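Local coordinates for uncharacterized protein ABO_0056 (Alcanivorax borkumensis, PDB 3H35), which is of unknown function but belongs to the abortive infection alpha (DUF4393) family and may take part in defence against phage, at residues 55-60 against 98-103. Sequence-based numbering, arbitrary orientation.
Sequences TGDEAR and AGIQCN
The first turn of helix 56-65 runs beside the loop that leaves helix 94-98, with the CA atoms of D57 and I100 4.8 Å apart. The D57 carboxylate grips two successive backbone amides: Q101 N reaches OD1 at 2.8 Å from above the carboxylate plane, 36° out of it, while C102 N meets OD2 at 2.9 Å on the syn side in a nearly straight bond (169°). CG of D57 lies anti to the carbonyl carbon, beside the backbone N (chi1 -78°), which carries it toward the loop, and the side chain crosses that of I100 at about a right angle. OD2 also bonds Y109 OH of helix 106-115. G99, at positive phi, follows helix 94-98 and forms its Schellman motif, and T55 and E58 form a capping box at the start of the facing helix. One turn beyond D57, the R60 chain bends at chi3, and NE donates to A98 O at 3.0 Å, nearly in the guanidinium plane; NH2 adds a weak bond to the same oxygen. A water donates to both A98 O and R60 O. I100 CB lies 3.5 Å from D57 CG, while its CG2 rests on the backbone carbonyl O of D57, and A42 of the second subunit packs on D57 and C102.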
loop_
_atom_site.group_PDB
_atom_site.type_symbol
_atom_site.label_atom_id
_atom_site.label_comp_id
_atom_site.label_asym_id
_atom_site.label_seq_id
_atom_site.Cartn_x
_atom_site.Cartn_y
_atom_site.Cartn_z
ATOM N N THR A 55 13.421 -5.842 -7.530
ATOM C CA THR A 55 14.660 -5.525 -8.226
ATOM C C THR A 55 15.815 -6.143 -7.381
ATOM O O THR A 55 15.637 -6.475 -6.199
ATOM C CB THR A 55 14.932 -4.014 -8.376
ATOM O OG1 THR A 55 15.276 -3.483 -7.094
ATOM C CG2 THR A 55 13.732 -3.229 -8.983
ATOM N N GLY A 56 16.983 -6.319 -8.002
ATOM C CA GLY A 56 18.157 -6.881 -7.298
ATOM C C GLY A 56 18.437 -6.115 -5.983
ATOM O O GLY A 56 18.681 -6.711 -4.936
ATOM N N ASP A 57 18.364 -4.794 -6.033
ATOM C CA ASP A 57 18.641 -3.997 -4.836
ATOM C C ASP A 57 17.619 -4.322 -3.756
ATOM O O ASP A 57 18.013 -4.553 -2.621
ATOM C CB ASP A 57 18.682 -2.483 -5.130
ATOM C CG ASP A 57 19.991 -2.043 -5.784
ATOM O OD1 ASP A 57 20.892 -2.890 -5.861
ATOM O OD2 ASP A 57 20.136 -0.859 -6.212
ATOM N N GLU A 58 16.337 -4.365 -4.111
ATOM C CA GLU A 58 15.276 -4.713 -3.146
ATOM C C GLU A 58 15.490 -6.105 -2.541
ATOM O O GLU A 58 15.277 -6.300 -1.338
ATOM C CB GLU A 58 13.883 -4.648 -3.803
ATOM C CG GLU A 58 13.412 -3.219 -4.082
ATOM C CD GLU A 58 12.290 -3.122 -5.103
ATOM O OE1 GLU A 58 12.007 -4.148 -5.754
ATOM O OE2 GLU A 58 11.721 -1.999 -5.263
ATOM N N ALA A 59 15.911 -7.045 -3.385
ATOM C CA ALA A 59 16.137 -8.416 -2.993
ATOM C C ALA A 59 17.338 -8.485 -2.024
ATOM O O ALA A 59 17.320 -9.264 -1.046
ATOM C CB ALA A 59 16.393 -9.290 -4.229
ATOM N N ARG A 60 18.382 -7.695 -2.324
ATOM C CA ARG A 60 19.552 -7.638 -1.462
ATOM C C ARG A 60 19.201 -7.049 -0.079
ATOM O O ARG A 60 19.703 -7.521 0.957
ATOM C CB ARG A 60 20.698 -6.867 -2.159
ATOM C CG ARG A 60 21.340 -7.629 -3.325
ATOM C CD ARG A 60 22.574 -6.959 -3.837
ATOM N NE ARG A 60 23.618 -7.139 -2.850
ATOM C CZ ARG A 60 24.496 -8.131 -2.821
ATOM N NH1 ARG A 60 24.520 -9.053 -3.779
ATOM N NH2 ARG A 60 25.377 -8.188 -1.827
ATOM N N ALA A 98 23.906 -3.866 2.856
ATOM C CA ALA A 98 23.253 -4.839 1.975
ATOM C C ALA A 98 23.921 -4.949 0.605
ATOM O O ALA A 98 23.614 -5.856 -0.146
ATOM C CB ALA A 98 21.765 -4.522 1.806
ATOM N N GLY A 99 24.789 -3.994 0.283
ATOM C CA GLY A 99 25.481 -3.959 -1.011
ATOM C C GLY A 99 24.607 -3.531 -2.187
ATOM O O GLY A 99 24.846 -3.940 -3.299
ATOM N N ILE A 100 23.590 -2.717 -1.968
ATOM C CA ILE A 100 22.777 -2.291 -3.101
ATOM C C ILE A 100 23.583 -1.423 -4.090
ATOM O O ILE A 100 24.463 -0.648 -3.697
ATOM C CB ILE A 100 21.521 -1.562 -2.698
ATOM C CG1 ILE A 100 21.822 -0.273 -1.912
ATOM C CG2 ILE A 100 20.573 -2.493 -1.863
ATOM C CD1 ILE A 100 20.539 0.599 -1.788
ATOM N N GLN A 101 23.253 -1.554 -5.362
ATOM C CA GLN A 101 23.908 -0.770 -6.409
ATOM C C GLN A 101 23.611 0.720 -6.296
ATOM O O GLN A 101 24.541 1.541 -6.283
ATOM C CB GLN A 101 23.471 -1.300 -7.796
ATOM C CG GLN A 101 24.025 -0.487 -8.979
ATOM C CD GLN A 101 23.825 -1.187 -10.304
ATOM O OE1 GLN A 101 22.884 -1.960 -10.500
ATOM N NE2 GLN A 101 24.718 -0.922 -11.218
ATOM N N CYS A 102 22.323 1.083 -6.196
ATOM C CA CYS A 102 21.947 2.482 -6.243
ATOM C C CYS A 102 21.310 2.913 -4.943
ATOM O O CYS A 102 20.077 2.788 -4.767
ATOM C CB CYS A 102 20.972 2.748 -7.391
ATOM S SG CYS A 102 21.767 2.403 -8.974
ATOM N N ASN A 103 22.139 3.447 -4.066
ATOM C CA ASN A 103 21.682 3.848 -2.776
ATOM C C ASN A 103 20.778 5.072 -2.870
ATOM O O ASN A 103 20.044 5.376 -1.929
ATOM C CB ASN A 103 22.855 4.156 -1.862
ATOM C CG ASN A 103 22.484 4.029 -0.409
ATOM O OD1 ASN A 103 22.224 2.918 0.083
ATOM N ND2 ASN A 103 22.430 5.166 0.292
HETATM O O HOH W 1 22.155 -8.400 1.033
#